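Local coordinates for Lmo2184 protein (PDB 5JOQ) that probably binds heme as the cell-surface substrate-binding lipoprotein of an ABC-type iron uptake system, at residues 40-45 / 57-62; 222-227 / 250-255. One frame throughout, in Å; residues are numbered along the deposited sequence.

Contact 1 of 2, residues 40-45 / 57-62; sequences TTVAIT and GIPSSS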
ATOM      1  N   THR A  40     -17.583  -4.084  13.788  1.00 18.11           N
ATOM      2  CA  THR A  40     -16.298  -4.495  13.219  1.00 19.47           C
ATOM      3  C   THR A  40     -15.831  -3.640  12.039  1.00 21.37           C
ATOM      4  O   THR A  40     -14.790  -3.954  11.453  1.00 22.18           O
ATOM      5  CB  THR A  40     -16.313  -5.956  12.762  1.00 19.98           C
ATOM      6  OG1 THR A  40     -17.223  -6.080  11.666  1.00 15.36           O
ATOM      7  CG2 THR A  40     -16.766  -6.883  13.891  1.00 23.34           C
ATOM      8  N   THR A  41     -16.544  -2.572  11.676  1.00 21.64           N
ATOM      9  CA  THR A  41     -16.033  -1.685  10.636  1.00 18.76           C
ATOM     10  C   THR A  41     -16.243  -0.228  11.027  1.00 22.78           C
ATOM     11  O   THR A  41     -17.114   0.106  11.843  1.00 18.88           O
ATOM     12  CB  THR A  41     -16.702  -1.921   9.275  1.00 20.63           C
ATOM     13  OG1 THR A  41     -17.980  -1.271   9.265  1.00 15.16           O
ATOM     14  CG2 THR A  41     -16.894  -3.426   9.012  1.00 21.33           C
ATOM     15  N   VAL A  42     -15.446   0.642  10.391  1.00 18.74           N
ATOM     16  CA  VAL A  42     -15.566   2.082  10.633  1.00 21.50           C
ATOM     17  C   VAL A  42     -16.968   2.571  10.268  1.00 21.71           C
ATOM     18  O   VAL A  42     -17.613   3.300  11.038  1.00 22.08           O
ATOM     19  CB  VAL A  42     -14.491   2.851   9.845  1.00 23.09           C
ATOM     20  CG1 VAL A  42     -14.760   4.356   9.947  1.00 24.96           C
ATOM     21  CG2 VAL A  42     -13.085   2.523  10.368  1.00 23.58           C
ATOM     22  N   ALA A  43     -17.456   2.186   9.079  1.00 17.80           N
ATOM     23  CA  ALA A  43     -18.791   2.619   8.641  1.00 18.79           C
ATOM     24  C   ALA A  43     -19.875   2.248   9.651  1.00 17.65           C
ATOM     25  O   ALA A  43     -20.779   3.053   9.927  1.00 16.36           O
ATOM     26  CB  ALA A  43     -19.120   2.016   7.278  1.00 18.72           C
ATOM     27  N   ILE A  44     -19.845   1.021  10.182  1.00 16.65           N
ATOM     28  CA  ILE A  44     -20.886   0.628  11.140  1.00 16.14           C
ATOM     29  C   ILE A  44     -20.741   1.426  12.425  1.00 18.32           C
ATOM     30  O   ILE A  44     -21.741   1.839  13.031  1.00 17.59           O
ATOM     31  CB  ILE A  44     -20.842  -0.895  11.409  1.00 16.88           C
ATOM     32  CG1 ILE A  44     -21.296  -1.663  10.153  1.00 15.73           C
ATOM     33  CG2 ILE A  44     -21.712  -1.282  12.637  1.00 12.47           C
ATOM     34  CD1 ILE A  44     -20.830  -3.128  10.176  1.00 18.13           C
ATOM     35  N   THR A  45     -19.492   1.664  12.860  1.00 16.72           N
ATOM     36  CA  THR A  45     -19.261   2.417  14.090  1.00 17.90           C
ATOM     37  C   THR A  45     -19.854   3.814  13.991  1.00 18.04           C
ATOM     38  O   THR A  45     -20.420   4.330  14.965  1.00 20.35           O
ATOM     39  CB  THR A  45     -17.748   2.511  14.384  1.00 22.26           C
ATOM     40  OG1 THR A  45     -17.184   1.198  14.532  1.00 20.33           O
ATOM     41  CG2 THR A  45     -17.531   3.243  15.692  1.00 22.27           C
ATOM     42  N   GLY A  57     -17.248  -3.190  21.565  1.00 26.35           N
ATOM     43  CA  GLY A  57     -16.132  -3.424  20.687  1.00 26.50           C
ATOM     44  C   GLY A  57     -16.139  -2.556  19.452  1.00 30.36           C
ATOM     45  O   GLY A  57     -17.183  -2.294  18.882  1.00 23.30           O
ATOM     46  N   ILE A  58     -14.953  -2.148  19.030  1.00 27.05           N
ATOM     47  CA  ILE A  58     -14.771  -1.362  17.831  1.00 24.32           C
ATOM     48  C   ILE A  58     -13.650  -1.985  17.003  1.00 24.74           C
ATOM     49  O   ILE A  58     -12.869  -2.755  17.517  1.00 26.66           O
ATOM     50  CB  ILE A  58     -14.431   0.103  18.103  1.00 27.31           C
ATOM     51  CG1 ILE A  58     -13.250   0.226  19.070  1.00 27.46           C
ATOM     52  CG2 ILE A  58     -15.652   0.854  18.608  1.00 24.91           C
ATOM     53  CD1 ILE A  58     -12.675   1.615  19.127  1.00 28.67           C
ATOM     54  N   PRO A  59     -13.608  -1.630  15.667  1.00 24.22           N
ATOM     55  CA  PRO A  59     -12.498  -2.230  14.906  1.00 25.45           C
ATOM     56  C   PRO A  59     -11.168  -1.547  15.205  1.00 28.50           C
ATOM     57  O   PRO A  59     -11.160  -0.439  15.699  1.00 26.62           O
ATOM     58  CB  PRO A  59     -12.861  -1.922  13.465  1.00 22.71           C
ATOM     59  CG  PRO A  59     -13.434  -0.574  13.548  1.00 21.93           C
ATOM     60  CD  PRO A  59     -14.356  -0.696  14.713  1.00 22.03           C
ATOM     61  N   SER A  60     -10.067  -2.216  14.875  1.00 28.87           N
ATOM     62  CA  SER A  60      -8.752  -1.630  15.030  1.00 32.32           C
ATOM     63  C   SER A  60      -8.538  -0.958  13.694  1.00 32.00           C
ATOM     64  O   SER A  60      -8.568  -1.600  12.664  1.00 30.70           O
ATOM     65  CB  SER A  60      -7.681  -2.688  15.247  1.00 33.70           C
ATOM     66  OG  SER A  60      -7.978  -3.511  16.343  1.00 36.19           O
ATOM     67  N   SER A  61      -8.349   0.343  13.707  1.00 33.76           N
ATOM     68  CA  SER A  61      -8.158   1.058  12.470  1.00 34.54           C
ATOM     69  C   SER A  61      -7.351   2.321  12.640  1.00 35.36           C
ATOM     70  O   SER A  61      -7.363   2.915  13.686  1.00 34.25           O
ATOM     71  CB  SER A  61      -9.547   1.406  11.899  1.00 33.12           C
ATOM     72  OG  SER A  61      -9.530   2.442  10.953  1.00 34.37           O
ATOM     73  N   SER A  62      -6.677   2.746  11.589  1.00 35.64           N
ATOM     74  CA  SER A  62      -5.987   4.029  11.660  1.00 40.42           C
ATOM     75  C   SER A  62      -6.918   5.202  11.400  1.00 36.98           C
ATOM     76  O   SER A  62      -6.506   6.342  11.597  1.00 36.96           O
ATOM     77  CB  SER A  62      -4.836   4.069  10.651  1.00 43.73           C
ATOM     78  OG  SER A  62      -5.366   3.878   9.345  1.00 45.28           O
TER
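The Pro59 ring meets the turn into helix 42-50 with three of its ring carbons. Pro59 CB lies against Thr40 O at 3.4 Å. Pro59 CG sits by the peptide group that joins Thr41 to Val42, with Thr41 C 3.8 Å away. Pro59 CD lies by the hydroxyl of Thr45, 3.4 Å from Thr45 OG1. These are van der Waals contacts. The Pro59 and Thr45 side chains cross obliquely. In Thr45, OG1 is anti to the carbonyl carbon (chi1 -60°). There Thr45 OG1 donates to Thr41 O at 2.9 Å, from above the carbonyl plane. The same oxygen accepts from Thr45 N, so two donors grip it in the first helical turn. Beyond the ring, Val42 CG2 touches Ser61 OG at 3.6 Å. That hydroxyl is hydrogen-bonded to Lys63 N. Thr45 CG2 adds a looser contact with Ile58 CG2. Thr40 points its CB away from the proline, and its OG1 bonds Leu95 O on strand 93-97. Thr41 is the helix N-cap: Thr41 OG1 accepts from Ile44 N at 3.1 Å, with a fairly straight bond of 166°. The proline thus packs on a capped helix N terminus, at a strand-to-helix turn of the N-terminal α/β lobe in this solute-binding family.

Contact 2 of 2, residues 222-227 / 250-255; sequences DIILRA and KHFDAV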
ATOM      1  N   ASP A 222     -17.978   7.361 -22.216  1.00 13.79           N
ATOM      2  CA  ASP A 222     -17.603   8.775 -22.155  1.00 14.76           C
ATOM      3  C   ASP A 222     -16.560   9.017 -21.070  1.00 14.33           C
ATOM      4  O   ASP A 222     -15.627   9.815 -21.238  1.00 13.93           O
ATOM      5  CB  ASP A 222     -18.841   9.612 -21.857  1.00 15.77           C
ATOM      6  CG  ASP A 222     -19.830   9.623 -23.009  1.00 21.76           C
ATOM      7  OD1 ASP A 222     -19.377   9.696 -24.154  1.00 19.75           O
ATOM      8  OD2 ASP A 222     -21.050   9.546 -22.747  1.00 18.21           O
ATOM      9  N   ILE A 223     -16.718   8.353 -19.936  1.00 10.88           N
ATOM     10  CA  ILE A 223     -15.919   8.582 -18.735  1.00 11.06           C
ATOM     11  C   ILE A 223     -15.444   7.249 -18.189  1.00 13.94           C
ATOM     12  O   ILE A 223     -16.209   6.275 -18.174  1.00 12.17           O
ATOM     13  CB  ILE A 223     -16.750   9.305 -17.657  1.00 13.49           C
ATOM     14  CG1 ILE A 223     -17.145  10.706 -18.127  1.00 14.99           C
ATOM     15  CG2 ILE A 223     -16.004   9.349 -16.299  1.00 13.12           C
ATOM     16  CD1 ILE A 223     -18.295  11.337 -17.251  1.00 17.69           C
ATOM     17  N   ILE A 224     -14.198   7.204 -17.690  1.00 10.57           N
ATOM     18  CA  ILE A 224     -13.731   6.036 -16.937  1.00 10.09           C
ATOM     19  C   ILE A 224     -13.428   6.478 -15.513  1.00  9.82           C
ATOM     20  O   ILE A 224     -12.783   7.514 -15.317  1.00 12.06           O
ATOM     21  CB  ILE A 224     -12.499   5.381 -17.581  1.00  9.35           C
ATOM     22  CG1 ILE A 224     -12.829   4.915 -19.019  1.00 11.83           C
ATOM     23  CG2 ILE A 224     -11.980   4.209 -16.679  1.00  9.62           C
ATOM     24  CD1 ILE A 224     -11.572   4.472 -19.815  1.00 11.62           C
ATOM     25  N   LEU A 225     -13.957   5.734 -14.534  1.00  8.85           N
ATOM     26  CA  LEU A 225     -13.699   5.929 -13.113  1.00 11.14           C
ATOM     27  C   LEU A 225     -12.899   4.739 -12.605  1.00 13.91           C
ATOM     28  O   LEU A 225     -13.176   3.601 -12.995  1.00 12.98           O
ATOM     29  CB  LEU A 225     -15.000   6.028 -12.289  1.00 12.12           C
ATOM     30  CG  LEU A 225     -16.038   7.063 -12.737  1.00 12.74           C
ATOM     31  CD1 LEU A 225     -17.250   7.041 -11.779  1.00 10.73           C
ATOM     32  CD2 LEU A 225     -15.402   8.485 -12.806  1.00 10.97           C
ATOM     33  N   ARG A 226     -11.905   5.001 -11.738  1.00 10.03           N
ATOM     34  CA  ARG A 226     -11.070   3.935 -11.183  1.00 10.04           C
ATOM     35  C   ARG A 226     -11.046   4.032  -9.666  1.00 12.50           C
ATOM     36  O   ARG A 226     -11.022   5.129  -9.111  1.00 13.08           O
ATOM     37  CB  ARG A 226      -9.605   4.011 -11.717  1.00 10.99           C
ATOM     38  CG  ARG A 226      -9.483   3.833 -13.258  1.00 12.08           C
ATOM     39  CD  ARG A 226      -7.960   3.903 -13.695  1.00 12.33           C
ATOM     40  NE  ARG A 226      -7.383   5.222 -13.359  1.00 13.37           N
ATOM     41  CZ  ARG A 226      -6.575   5.902 -14.161  1.00 13.36           C
ATOM     42  NH1 ARG A 226      -6.251   5.391 -15.346  1.00 14.41           N
ATOM     43  NH2 ARG A 226      -6.120   7.099 -13.807  1.00 13.99           N
ATOM     44  N   ALA A 227     -11.065   2.883  -8.995  1.00 12.81           N
ATOM     45  CA  ALA A 227     -10.971   2.824  -7.537  1.00 14.21           C
ATOM     46  C   ALA A 227      -9.913   1.793  -7.161  1.00 15.55           C
ATOM     47  O   ALA A 227      -9.984   0.642  -7.602  1.00 14.60           O
ATOM     48  CB  ALA A 227     -12.318   2.433  -6.900  1.00 14.22           C
ATOM     49  N   LYS A 250      -5.262   2.670 -23.815  1.00 12.99           N
ATOM     50  CA  LYS A 250      -4.907   3.942 -24.412  1.00 14.77           C
ATOM     51  C   LYS A 250      -5.656   4.377 -25.645  1.00 14.28           C
ATOM     52  O   LYS A 250      -5.662   5.523 -25.968  1.00 14.92           O
ATOM     53  CB  LYS A 250      -3.408   4.132 -24.563  1.00 17.78           C
ATOM     54  CG  LYS A 250      -2.770   3.462 -25.745  1.00 20.47           C
ATOM     55  CD  LYS A 250      -1.335   3.933 -25.827  1.00 23.86           C
ATOM     56  CE  LYS A 250      -0.598   3.345 -26.993  1.00 33.04           C
ATOM     57  NZ  LYS A 250       0.652   4.114 -27.212  1.00 37.06           N
ATOM     58  N   HIS A 251      -6.257   3.454 -26.348  1.00 14.47           N
ATOM     59  CA  HIS A 251      -7.040   3.872 -27.512  1.00 15.96           C
ATOM     60  C   HIS A 251      -8.519   4.103 -27.182  1.00 19.20           C
ATOM     61  O   HIS A 251      -9.289   4.467 -28.079  1.00 17.16           O
ATOM     62  CB  HIS A 251      -6.865   2.866 -28.642  1.00 17.25           C
ATOM     63  CG  HIS A 251      -5.413   2.592 -28.951  1.00 19.11           C
ATOM     64  ND1 HIS A 251      -4.658   3.423 -29.753  1.00 19.42           N
ATOM     65  CD2 HIS A 251      -4.575   1.619 -28.522  1.00 19.55           C
ATOM     66  CE1 HIS A 251      -3.421   2.967 -29.815  1.00 19.47           C
ATOM     67  NE2 HIS A 251      -3.345   1.871 -29.077  1.00 20.46           N
ATOM     68  N   PHE A 252      -8.921   3.972 -25.914  1.00 18.14           N
ATOM     69  CA  PHE A 252     -10.253   4.448 -25.511  1.00 14.60           C
ATOM     70  C   PHE A 252     -10.361   5.958 -25.702  1.00 17.87           C
ATOM     71  O   PHE A 252      -9.474   6.707 -25.289  1.00 16.73           O
ATOM     72  CB  PHE A 252     -10.524   4.153 -24.044  1.00 12.10           C
ATOM     73  CG  PHE A 252     -10.911   2.721 -23.750  1.00 14.64           C
ATOM     74  CD1 PHE A 252     -10.040   1.678 -24.042  1.00 12.16           C
ATOM     75  CD2 PHE A 252     -12.126   2.443 -23.123  1.00 12.77           C
ATOM     76  CE1 PHE A 252     -10.387   0.345 -23.744  1.00 13.96           C
ATOM     77  CE2 PHE A 252     -12.497   1.118 -22.807  1.00 13.75           C
ATOM     78  CZ  PHE A 252     -11.630   0.071 -23.111  1.00 13.08           C
ATOM     79  N   ASP A 253     -11.495   6.416 -26.242  1.00 16.94           N
ATOM     80  CA  ASP A 253     -11.733   7.865 -26.348  1.00 20.10           C
ATOM     81  C   ASP A 253     -11.633   8.570 -24.995  1.00 16.46           C
ATOM     82  O   ASP A 253     -11.159   9.712 -24.920  1.00 15.90           O
ATOM     83  CB  ASP A 253     -13.118   8.159 -26.953  1.00 21.32           C
ATOM     84  CG  ASP A 253     -13.148   8.029 -28.456  1.00 30.26           C
ATOM     85  OD1 ASP A 253     -12.129   7.688 -29.059  1.00 35.72           O
ATOM     86  OD2 ASP A 253     -14.205   8.293 -29.053  1.00 36.97           O
ATOM     87  N   ALA A 254     -12.136   7.940 -23.929  1.00 14.75           N
ATOM     88  CA  ALA A 254     -12.053   8.553 -22.599  1.00 15.09           C
ATOM     89  C   ALA A 254     -10.618   8.880 -22.226  1.00 15.74           C
ATOM     90  O   ALA A 254     -10.349   9.907 -21.587  1.00 15.66           O
ATOM     91  CB  ALA A 254     -12.642   7.617 -21.537  1.00 12.49           C
ATOM     92  N   VAL A 255      -9.688   7.982 -22.546  1.00 15.84           N
ATOM     93  CA  VAL A 255      -8.278   8.293 -22.295  1.00 15.71           C
ATOM     94  C   VAL A 255      -7.822   9.446 -23.186  1.00 19.50           C
ATOM     95  O   VAL A 255      -7.234  10.429 -22.714  1.00 18.17           O
ATOM     96  CB  VAL A 255      -7.410   7.047 -22.493  1.00 16.86           C
ATOM     97  CG1 VAL A 255      -5.923   7.419 -22.316  1.00 18.94           C
ATOM     98  CG2 VAL A 255      -7.852   5.960 -21.477  1.00 12.68           C
TER
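In Ile224, CG1 is anti to the carbonyl carbon (chi1 -60°), and chi2 of 170° extends the chain to place CD1 near Ala254 and Phe252. In Phe252, CG is likewise anti to the carbonyl carbon (chi1 -78°), on a CB that already points toward the strand. The contact belongs to a beta-alpha-beta crossover of the C-terminal α/β lobe. Strand 223-227 leads through helices 233-245, 247-250 and 253-256 to the parallel strand 260-262. Ile224 is buried and does most of the touching. Ile224 CG1 lies 3.7 Å from Ala254 CB, and CD1 of the same isoleucine packs there too. Ile224 CD1 is also 3.9 Å from Phe252 CD2. It approaches this ring obliquely, and the two side chains cross at about a right angle. Val255 CG2 is a more distant neighbour, 4.3 Å from Ile224 CD1. Phe252 is the N-cap residue of helix 253-256. Its ring meets that of Trp249, and the side chain also touches Leu216 of helix 213-219 and Leu170 of strand 168-173. Ile223 directs its CB away from the helix and packs on Pro167 and Tyr261. Asp222 also directs its CB away, and its OD2 accepts from Thr168 N. The backbone of Asp222 still takes part, since Asp222 O rests 3.7 Å from Ala254 CB.

From the N terminus, strand 37-39 runs into helix 42-50. Contact 1 then brings 57-62 back onto the start of that helix and closes a short loop of 11 residues, partly helical. The chain goes on through the N-terminal lobe. The long helix 140-161 precedes the strands of the C-terminal lobe. Contact 2 comes late and closes a wider loop of 22 residues, mostly helix, between strand 223-227 and the segment that starts helix 253-256. Strand 260-262 follows. The contacts follow in series and neither nest nor cross. Contacts 1 and 2 lie on opposite sides of the chain's centre. The centres of contacts 1 and 2 are about 34 Å apart, and their nearest atoms about 16 Å. Each ties together elements within its own lobe.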